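Local coordinates for saframycin Mx1 synthetase B (Legionella pneumophila subsp. pneumophila, PDB 3KXW), which belongs to the ANL superfamily of AMP-binding enzymes and binds 5'-O-[(S)-(dodecanoyloxy)(hydroxy)phosphoryl]adenosine, at residues A[116-126]-A[138-149]; A[245-253]-A[270-278]. All coordinates share one frame; numbering follows the deposited sequence.

Contact 1: residues A[116-126]-A[138-149]; sequences PVIVLMIADHI and PKFLKIPAIALE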
loop_
_atom_site.group_PDB
_atom_site.type_symbol
_atom_site.label_atom_id
_atom_site.label_comp_id
_atom_site.label_asym_id
_atom_site.label_seq_id
_atom_site.Cartn_x
_atom_site.Cartn_y
_atom_site.Cartn_z
ATOM N N PRO A 116 20.332 5.663 -9.891
ATOM C CA PRO A 116 19.643 6.027 -11.132
ATOM C C PRO A 116 20.476 7.018 -11.955
ATOM O O PRO A 116 21.304 7.758 -11.391
ATOM C CB PRO A 116 18.392 6.732 -10.631
ATOM C CG PRO A 116 18.785 7.260 -9.264
ATOM C CD PRO A 116 19.617 6.155 -8.697
ATOM N N VAL A 117 20.254 7.035 -13.255
ATOM C CA VAL A 117 21.013 7.913 -14.140
ATOM C C VAL A 117 20.336 9.249 -14.341
ATOM O O VAL A 117 21.007 10.236 -14.615
ATOM C CB VAL A 117 21.317 7.273 -15.519
ATOM C CG1 VAL A 117 22.256 6.091 -15.348
ATOM C CG2 VAL A 117 20.023 6.883 -16.283
ATOM N N ILE A 118 19.008 9.265 -14.189
ATOM C CA ILE A 118 18.168 10.444 -14.401
ATOM C C ILE A 118 17.038 10.408 -13.382
ATOM O O ILE A 118 16.627 9.334 -12.968
ATOM C CB ILE A 118 17.542 10.454 -15.802
ATOM C CG1 ILE A 118 18.610 10.646 -16.865
ATOM C CG2 ILE A 118 16.493 11.547 -15.942
ATOM C CD1 ILE A 118 19.261 12.004 -16.802
ATOM N N VAL A 119 16.579 11.573 -12.936
ATOM C CA VAL A 119 15.338 11.657 -12.168
ATOM C C VAL A 119 14.341 12.554 -12.913
ATOM O O VAL A 119 14.704 13.613 -13.421
ATOM C CB VAL A 119 15.559 12.116 -10.685
ATOM C CG1 VAL A 119 16.311 13.436 -10.610
ATOM C CG2 VAL A 119 14.227 12.220 -9.939
ATOM N N LEU A 120 13.105 12.079 -13.024
ATOM C CA LEU A 120 12.007 12.862 -13.575
ATOM C C LEU A 120 11.129 13.402 -12.460
ATOM O O LEU A 120 10.863 12.724 -11.472
ATOM C CB LEU A 120 11.157 12.021 -14.539
ATOM C CG LEU A 120 11.988 11.374 -15.653
ATOM C CD1 LEU A 120 11.111 10.538 -16.562
ATOM C CD2 LEU A 120 12.759 12.413 -16.501
HETATM N N MSE A 121 10.685 14.636 -12.603
HETATM C CA MSE A 121 9.751 15.201 -11.628
HETATM C C MSE A 121 9.053 16.363 -12.304
HETATM O O MSE A 121 9.474 16.765 -13.368
HETATM C CB MSE A 121 10.523 15.686 -10.393
HETATM C CG MSE A 121 11.460 16.868 -10.672
HETATM SE SE MSE A 121 12.516 17.325 -9.071
HETATM C CE MSE A 121 13.760 15.794 -9.027
ATOM N N ILE A 122 8.018 16.936 -11.687
ATOM C CA ILE A 122 7.385 18.101 -12.318
ATOM C C ILE A 122 8.197 19.391 -12.111
ATOM O O ILE A 122 8.989 19.485 -11.180
ATOM C CB ILE A 122 5.928 18.323 -11.878
ATOM C CG1 ILE A 122 5.861 18.768 -10.415
ATOM C CG2 ILE A 122 5.080 17.084 -12.163
ATOM C CD1 ILE A 122 4.481 19.201 -9.983
ATOM N N ALA A 123 7.994 20.375 -12.990
ATOM C CA ALA A 123 8.768 21.617 -12.953
ATOM C C ALA A 123 8.768 22.292 -11.583
ATOM O O ALA A 123 9.811 22.732 -11.104
ATOM C CB ALA A 123 8.293 22.591 -14.043
ATOM N N ASP A 124 7.605 22.362 -10.954
ATOM C CA ASP A 124 7.498 22.904 -9.601
ATOM C C ASP A 124 8.476 22.230 -8.659
ATOM O O ASP A 124 9.010 22.866 -7.745
ATOM C CB ASP A 124 6.072 22.746 -9.055
ATOM C CG ASP A 124 5.109 23.791 -9.619
ATOM O OD1 ASP A 124 5.575 24.714 -10.333
ATOM O OD2 ASP A 124 3.891 23.697 -9.343
ATOM N N HIS A 125 8.705 20.937 -8.866
ATOM C CA HIS A 125 9.517 20.180 -7.919
ATOM C C HIS A 125 11.011 20.333 -8.170
ATOM O O HIS A 125 11.807 20.201 -7.241
ATOM C CB HIS A 125 9.100 18.708 -7.872
ATOM C CG HIS A 125 7.933 18.437 -6.971
ATOM N ND1 HIS A 125 7.337 17.200 -6.892
ATOM C CD2 HIS A 125 7.250 19.238 -6.118
ATOM C CE1 HIS A 125 6.344 17.243 -6.022
ATOM N NE2 HIS A 125 6.267 18.471 -5.540
ATOM N N ILE A 126 11.401 20.629 -9.411
ATOM C CA ILE A 126 12.807 20.901 -9.644
ATOM C C ILE A 126 13.188 22.184 -8.883
ATOM O O ILE A 126 14.307 22.314 -8.397
ATOM C CB ILE A 126 13.227 20.959 -11.145
ATOM C CG1 ILE A 126 13.633 22.356 -11.556
ATOM C CG2 ILE A 126 12.211 20.340 -12.080
ATOM C CD1 ILE A 126 15.082 22.462 -11.708
ATOM N N PRO A 138 20.051 21.061 -13.538
ATOM C CA PRO A 138 19.540 20.781 -12.195
ATOM C C PRO A 138 19.874 19.355 -11.780
ATOM O O PRO A 138 19.916 18.466 -12.630
ATOM C CB PRO A 138 18.025 20.918 -12.354
ATOM C CG PRO A 138 17.789 21.422 -13.731
ATOM C CD PRO A 138 18.985 21.115 -14.546
ATOM N N LYS A 139 20.103 19.157 -10.484
ATOM C CA LYS A 139 20.374 17.837 -9.917
ATOM C C LYS A 139 19.625 17.633 -8.603
ATOM O O LYS A 139 19.484 18.560 -7.811
ATOM C CB LYS A 139 21.877 17.646 -9.708
ATOM C CG LYS A 139 22.647 17.597 -11.011
ATOM C CD LYS A 139 24.130 17.432 -10.790
ATOM C CE LYS A 139 24.866 17.497 -12.123
ATOM N NZ LYS A 139 25.960 16.485 -12.150
ATOM N N PHE A 140 19.112 16.420 -8.397
ATOM C CA PHE A 140 18.519 16.050 -7.122
ATOM C C PHE A 140 19.384 14.966 -6.488
ATOM O O PHE A 140 19.589 13.911 -7.081
ATOM C CB PHE A 140 17.079 15.539 -7.317
ATOM C CG PHE A 140 16.495 14.886 -6.086
ATOM C CD1 PHE A 140 16.197 15.646 -4.964
ATOM C CD2 PHE A 140 16.251 13.518 -6.056
ATOM C CE1 PHE A 140 15.662 15.061 -3.831
ATOM C CE2 PHE A 140 15.720 12.911 -4.912
ATOM C CZ PHE A 140 15.423 13.684 -3.802
ATOM N N LEU A 141 19.918 15.238 -5.298
ATOM C CA LEU A 141 20.872 14.321 -4.682
ATOM C C LEU A 141 21.864 13.786 -5.709
ATOM O O LEU A 141 22.073 12.569 -5.832
ATOM C CB LEU A 141 20.135 13.178 -3.974
ATOM C CG LEU A 141 19.026 13.528 -2.977
ATOM C CD1 LEU A 141 18.417 12.237 -2.434
ATOM C CD2 LEU A 141 19.543 14.405 -1.802
ATOM N N LYS A 142 22.461 14.715 -6.459
ATOM C CA LYS A 142 23.499 14.446 -7.461
ATOM C C LYS A 142 23.035 13.750 -8.727
ATOM O O LYS A 142 23.857 13.410 -9.567
ATOM C CB LYS A 142 24.679 13.660 -6.879
ATOM C CG LYS A 142 25.200 14.197 -5.571
ATOM C CD LYS A 142 26.403 13.391 -5.114
ATOM C CE LYS A 142 26.742 13.697 -3.665
ATOM N NZ LYS A 142 27.952 12.937 -3.221
ATOM N N ILE A 143 21.733 13.525 -8.866
ATOM C CA ILE A 143 21.224 12.869 -10.069
ATOM C C ILE A 143 20.679 13.920 -11.021
ATOM O O ILE A 143 19.865 14.743 -10.616
ATOM C CB ILE A 143 20.057 11.894 -9.760
ATOM C CG1 ILE A 143 20.385 10.987 -8.575
ATOM C CG2 ILE A 143 19.727 11.078 -11.010
ATOM C CD1 ILE A 143 21.686 10.214 -8.760
ATOM N N PRO A 144 21.112 13.897 -12.286
ATOM C CA PRO A 144 20.570 14.878 -13.231
ATOM C C PRO A 144 19.046 14.789 -13.296
ATOM O O PRO A 144 18.484 13.691 -13.400
ATOM C CB PRO A 144 21.180 14.455 -14.573
ATOM C CG PRO A 144 22.466 13.789 -14.207
ATOM C CD PRO A 144 22.198 13.093 -12.879
ATOM N N ALA A 145 18.398 15.944 -13.241
ATOM C CA ALA A 145 16.947 16.010 -13.143
ATOM C C ALA A 145 16.359 16.621 -14.406
ATOM O O ALA A 145 17.010 17.425 -15.087
ATOM C CB ALA A 145 16.523 16.785 -11.882
ATOM N N ILE A 146 15.143 16.205 -14.742
ATOM C CA ILE A 146 14.446 16.702 -15.920
ATOM C C ILE A 146 12.994 16.937 -15.561
ATOM O O ILE A 146 12.326 16.053 -15.002
ATOM C CB ILE A 146 14.495 15.704 -17.093
ATOM C CG1 ILE A 146 15.930 15.425 -17.517
ATOM C CG2 ILE A 146 13.660 16.229 -18.302
ATOM C CD1 ILE A 146 16.023 14.384 -18.641
ATOM N N ALA A 147 12.510 18.136 -15.851
ATOM C CA ALA A 147 11.112 18.465 -15.630
ATOM C C ALA A 147 10.241 17.808 -16.682
ATOM O O ALA A 147 10.475 17.967 -17.879
ATOM C CB ALA A 147 10.922 19.975 -15.674
ATOM N N LEU A 148 9.204 17.099 -16.248
ATOM C CA LEU A 148 8.383 16.372 -17.207
ATOM C C LEU A 148 7.720 17.335 -18.204
ATOM O O LEU A 148 7.614 17.018 -19.387
ATOM C CB LEU A 148 7.349 15.464 -16.511
ATOM C CG LEU A 148 6.945 14.207 -17.297
ATOM C CD1 LEU A 148 8.053 13.144 -17.365
ATOM C CD2 LEU A 148 5.653 13.597 -16.738
ATOM N N GLU A 149 7.315 18.515 -17.744
ATOM C CA GLU A 149 6.706 19.489 -18.642
ATOM C C GLU A 149 7.593 19.931 -19.813
ATOM O O GLU A 149 7.096 20.504 -20.789
ATOM C CB GLU A 149 6.230 20.727 -17.873
ATOM C CG GLU A 149 5.066 20.454 -16.946
ATOM C CD GLU A 149 5.522 20.269 -15.512
ATOM O OE1 GLU A 149 6.693 19.880 -15.326
ATOM O OE2 GLU A 149 4.717 20.525 -14.579
HETATM O O HOH W 1 5.260 22.044 -12.359
#
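The selenomethionine Met121 reaches obliquely to the root of the Phe140 ring, CE lying 3.7 Å from Phe140 CB, while Leu141 CG covers one face of that ring over its centre. The second flat group, the Glu149 carboxylate, turns the syn side of OE1 to the start of helix 123-129. Between them runs a beta-alpha-beta unit whose parallel strands 118-121 and 143-147 are neighbours; the connection holds helix 123-129 and strand 139-140, the latter forming a hairpin with 143-147 through a type I' turn. Strand 67-71 flanks 118-121 on its other edge.

The backbone ladder alternates from Val119 N to Pro144 O (2.9 Å), Ile146 N to Val119 O, Met121 N to Ile146 O, and Leu148 N to Met121 O. On the Phe140 face, Val119 places CG1 between its backbone N and carbonyl carbon (chi1 55°), which brings this methyl to 3.6 Å from Ala145 CB. Ile126 CG2 covers Ala147 CB farther along. On the opposite face Leu120 and Ile146 lie side by side, Leu120 CD2 lying 3.8 Å from Ile146 CB, and Leu148 continues toward Pro77 and Ala81 of helix 76-87.

Ile122, at the N-cap, has no side-chain acceptor for the first amides of the helix; the bent Glu149 side chain serves one directly and one through a water, and its charge probably suits the positive helix end. Asp124 N donates to the water 2.8 Å away, which donates to Glu149 OE2, and Ala123 N binds Glu149 OE1 directly at 2.7 Å, 19° out of the carboxylate plane.

Contact 2: residues A[245-253]-A[270-278]; sequences FLQNPLSWL and AYDYCVKRI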
loop_
_atom_site.group_PDB
_atom_site.type_symbol
_atom_site.label_atom_id
_atom_site.label_comp_id
_atom_site.label_asym_id
_atom_site.label_seq_id
_atom_site.Cartn_x
_atom_site.Cartn_y
_atom_site.Cartn_z
ATOM N N PHE A 245 -8.307 11.657 0.178
ATOM C CA PHE A 245 -9.067 10.714 0.986
ATOM C C PHE A 245 -9.032 11.067 2.486
ATOM O O PHE A 245 -10.074 11.129 3.147
ATOM C CB PHE A 245 -8.552 9.286 0.798
ATOM C CG PHE A 245 -9.187 8.321 1.736
ATOM C CD1 PHE A 245 -10.559 8.134 1.710
ATOM C CD2 PHE A 245 -8.437 7.657 2.687
ATOM C CE1 PHE A 245 -11.176 7.281 2.609
ATOM C CE2 PHE A 245 -9.040 6.788 3.574
ATOM C CZ PHE A 245 -10.411 6.605 3.540
ATOM N N LEU A 246 -7.834 11.290 3.013
ATOM C CA LEU A 246 -7.679 11.555 4.444
ATOM C C LEU A 246 -8.350 12.841 4.866
ATOM O O LEU A 246 -8.978 12.901 5.919
ATOM C CB LEU A 246 -6.205 11.524 4.854
ATOM C CG LEU A 246 -5.549 10.135 4.812
ATOM C CD1 LEU A 246 -4.152 10.220 5.366
ATOM C CD2 LEU A 246 -6.326 9.100 5.610
ATOM N N GLN A 247 -8.261 13.869 4.034
ATOM C CA GLN A 247 -8.959 15.115 4.332
ATOM C C GLN A 247 -10.475 14.989 4.325
ATOM O O GLN A 247 -11.161 15.751 5.005
ATOM C CB GLN A 247 -8.563 16.186 3.325
ATOM C CG GLN A 247 -7.137 16.639 3.460
ATOM C CD GLN A 247 -7.021 17.923 4.238
ATOM O OE1 GLN A 247 -6.515 17.939 5.368
ATOM N NE2 GLN A 247 -7.494 19.015 3.644
ATOM N N ASN A 248 -11.011 14.064 3.533
ATOM C CA ASN A 248 -12.458 14.000 3.322
ATOM C C ASN A 248 -12.820 12.626 2.804
ATOM O O ASN A 248 -13.035 12.457 1.609
ATOM C CB ASN A 248 -12.891 15.055 2.275
ATOM C CG ASN A 248 -14.402 15.131 2.097
ATOM O OD1 ASN A 248 -15.167 14.786 3.010
ATOM N ND2 ASN A 248 -14.844 15.586 0.912
ATOM N N PRO A 249 -12.887 11.632 3.703
ATOM C CA PRO A 249 -13.051 10.229 3.299
ATOM C C PRO A 249 -14.376 9.989 2.598
ATOM O O PRO A 249 -14.489 9.057 1.789
ATOM C CB PRO A 249 -13.023 9.453 4.633
ATOM C CG PRO A 249 -12.592 10.422 5.663
ATOM C CD PRO A 249 -12.811 11.804 5.157
ATOM N N LEU A 250 -15.382 10.807 2.919
ATOM C CA LEU A 250 -16.645 10.758 2.195
ATOM C C LEU A 250 -16.420 10.841 0.689
ATOM O O LEU A 250 -17.178 10.243 -0.084
ATOM C CB LEU A 250 -17.565 11.901 2.628
ATOM C CG LEU A 250 -18.828 12.043 1.789
ATOM C CD1 LEU A 250 -19.684 10.813 1.945
ATOM C CD2 LEU A 250 -19.578 13.291 2.235
ATOM N N SER A 251 -15.398 11.576 0.256
ATOM C CA SER A 251 -15.191 11.730 -1.189
ATOM C C SER A 251 -14.920 10.387 -1.885
ATOM O O SER A 251 -15.278 10.203 -3.042
ATOM C CB SER A 251 -14.126 12.776 -1.532
ATOM O OG SER A 251 -12.843 12.320 -1.167
ATOM N N TRP A 252 -14.323 9.438 -1.175
ATOM C CA TRP A 252 -14.160 8.094 -1.742
ATOM C C TRP A 252 -15.512 7.508 -2.164
ATOM O O TRP A 252 -15.664 6.970 -3.262
ATOM C CB TRP A 252 -13.517 7.171 -0.712
ATOM C CG TRP A 252 -13.155 5.768 -1.193
ATOM C CD1 TRP A 252 -13.021 5.340 -2.480
ATOM C CD2 TRP A 252 -12.815 4.656 -0.360
ATOM N NE1 TRP A 252 -12.637 4.014 -2.501
ATOM C CE2 TRP A 252 -12.492 3.576 -1.211
ATOM C CE3 TRP A 252 -12.734 4.474 1.029
ATOM C CZ2 TRP A 252 -12.109 2.316 -0.721
ATOM C CZ3 TRP A 252 -12.369 3.209 1.521
ATOM C CH2 TRP A 252 -12.057 2.146 0.641
ATOM N N LEU A 253 -16.485 7.597 -1.274
ATOM C CA LEU A 253 -17.790 6.978 -1.509
ATOM C C LEU A 253 -18.631 7.816 -2.474
ATOM O O LEU A 253 -19.388 7.273 -3.281
ATOM C CB LEU A 253 -18.515 6.721 -0.181
ATOM C CG LEU A 253 -17.658 6.052 0.900
ATOM C CD1 LEU A 253 -18.515 5.843 2.150
ATOM C CD2 LEU A 253 -17.060 4.712 0.449
ATOM N N ALA A 270 -8.887 1.741 6.392
ATOM C CA ALA A 270 -9.607 2.818 5.713
ATOM C C ALA A 270 -11.130 2.664 5.831
ATOM O O ALA A 270 -11.879 3.659 5.784
ATOM C CB ALA A 270 -9.166 2.924 4.238
ATOM N N TYR A 271 -11.592 1.429 5.998
ATOM C CA TYR A 271 -13.011 1.191 6.224
ATOM C C TYR A 271 -13.422 1.744 7.612
ATOM O O TYR A 271 -14.458 2.395 7.756
ATOM C CB TYR A 271 -13.371 -0.298 6.002
ATOM C CG TYR A 271 -13.126 -0.759 4.561
ATOM C CD1 TYR A 271 -13.977 -0.377 3.538
ATOM C CD2 TYR A 271 -12.036 -1.556 4.243
ATOM C CE1 TYR A 271 -13.760 -0.770 2.216
ATOM C CE2 TYR A 271 -11.796 -1.957 2.927
ATOM C CZ TYR A 271 -12.661 -1.559 1.921
ATOM O OH TYR A 271 -12.436 -1.946 0.631
ATOM N N ASP A 272 -12.580 1.528 8.614
ATOM C CA ASP A 272 -12.822 2.080 9.937
ATOM C C ASP A 272 -12.788 3.585 9.893
ATOM O O ASP A 272 -13.542 4.253 10.588
ATOM C CB ASP A 272 -11.765 1.612 10.923
ATOM C CG ASP A 272 -11.976 0.180 11.363
ATOM O OD1 ASP A 272 -13.111 -0.182 11.722
ATOM O OD2 ASP A 272 -10.998 -0.575 11.330
ATOM N N TYR A 273 -11.889 4.118 9.075
ATOM C CA TYR A 273 -11.714 5.560 8.979
ATOM C C TYR A 273 -12.976 6.211 8.410
ATOM O O TYR A 273 -13.392 7.277 8.878
ATOM C CB TYR A 273 -10.487 5.866 8.122
ATOM C CG TYR A 273 -10.018 7.295 8.158
ATOM C CD1 TYR A 273 -9.343 7.822 9.254
ATOM C CD2 TYR A 273 -10.233 8.114 7.076
ATOM C CE1 TYR A 273 -8.912 9.167 9.259
ATOM C CE2 TYR A 273 -9.808 9.405 7.066
ATOM C CZ TYR A 273 -9.156 9.941 8.142
ATOM O OH TYR A 273 -8.772 11.271 8.021
ATOM N N CYS A 274 -13.559 5.578 7.390
ATOM C CA CYS A 274 -14.866 6.015 6.861
ATOM C C CYS A 274 -15.969 5.995 7.908
ATOM O O CYS A 274 -16.716 6.961 8.047
ATOM C CB CYS A 274 -15.299 5.143 5.692
ATOM S SG CYS A 274 -14.369 5.423 4.165
ATOM N N VAL A 275 -16.063 4.890 8.644
ATOM C CA VAL A 275 -17.070 4.781 9.688
ATOM C C VAL A 275 -16.897 5.889 10.727
ATOM O O VAL A 275 -17.871 6.513 11.155
ATOM C CB VAL A 275 -17.014 3.400 10.370
ATOM C CG1 VAL A 275 -17.830 3.388 11.686
ATOM C CG2 VAL A 275 -17.509 2.324 9.421
ATOM N N LYS A 276 -15.658 6.110 11.142
ATOM C CA LYS A 276 -15.368 7.081 12.184
ATOM C C LYS A 276 -15.629 8.533 11.754
ATOM O O LYS A 276 -16.109 9.354 12.559
ATOM C CB LYS A 276 -13.922 6.944 12.651
ATOM C CG LYS A 276 -13.657 7.755 13.907
ATOM C CD LYS A 276 -12.760 7.031 14.836
ATOM C CE LYS A 276 -12.880 7.570 16.253
ATOM N NZ LYS A 276 -13.755 6.714 17.074
ATOM N N ARG A 277 -15.306 8.842 10.496
ATOM C CA ARG A 277 -15.260 10.231 10.017
ATOM C C ARG A 277 -16.563 10.730 9.376
ATOM O O ARG A 277 -16.770 11.932 9.264
ATOM C CB ARG A 277 -14.123 10.424 9.004
ATOM C CG ARG A 277 -12.682 10.485 9.598
ATOM C CD ARG A 277 -12.368 11.782 10.352
ATOM N NE ARG A 277 -12.469 12.979 9.515
ATOM C CZ ARG A 277 -11.451 13.568 8.898
ATOM N NH1 ARG A 277 -10.219 13.100 9.018
ATOM N NH2 ARG A 277 -11.667 14.651 8.166
ATOM N N ILE A 278 -17.414 9.824 8.923
ATOM C CA ILE A 278 -18.582 10.229 8.129
ATOM C C ILE A 278 -19.863 10.232 8.968
ATOM O O ILE A 278 -20.354 9.190 9.376
ATOM C CB ILE A 278 -18.726 9.337 6.878
ATOM C CG1 ILE A 278 -17.443 9.432 6.029
ATOM C CG2 ILE A 278 -19.971 9.717 6.067
ATOM C CD1 ILE A 278 -17.448 8.570 4.793
#
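Tyr273 sends its hydroxyl to the backbone O of Leu246, OH to O 2.7 Å, and this carbonyl oxygen lies in plane at the edge of the phenol ring. Leu246 CD2 makes a CH-pi contact over one ring face, 4.2 Å from the centroid of Tyr273, while Arg277 CG sits over the other. Pro249 crosses the ring at about a right angle, its CG only 3.3 Å from Tyr273 CE2, and its CD lies over a face of the Arg277 guanidinium. The Phe245 ring slides past Tyr273 obliquely, planes at 55°.

Cys274 SG meets the edges of two aromatic rings lying on the same side of it, 3.7 Å from Trp252 CE3 and 4.0 Å from Phe245 CE1. With chi1 -73° the sulfur lies beside its own backbone N, where it can reach both ring edges.

Pro249 stands at the break between helices 242-247 and 250-259, and strand 263-266 links the latter to helix 269-277, an alpha-beta-alpha succession in the AMP-binding enzyme region. At the far end Ile278 CD1 presses on Leu250 CA at 3.5 Å and also reaches Leu253 CD1.

Farther out, Trp214 stacks on Phe245 and meets Trp252 edge-to-face. Trp252 NE1 is bonded to Ser264 OG, and Tyr271, whose CE1 lies 3.7 Å from Trp252 CH2, is held through its OH by Phe295 O.

Contact 1 comes first along the chain: it closes a connection of 11 residues, partly unmodelled, that carries the rest of helix 123-129. Contact 2 opens well after contact 1 has closed and shuts a 16-residue link running through the rest of helix 250-259 and strand 263-266. The two therefore follow in series, neither nested nor crossed, with centres about 34 Å apart and nearest atoms about 16 Å apart. Contact 1 joins neighbouring strands in the sheet that also includes 67-71 and 91-95. Contact 2 packs helices beside the sheet beginning with strand 263-266, and reaches helix 515-533 through Leu246 and Arg277. Its Tyr271 side chain lies about 10 Å from the bound 5'-O-[(S)-(dodecanoyloxy)(hydroxy)phosphoryl]adenosine.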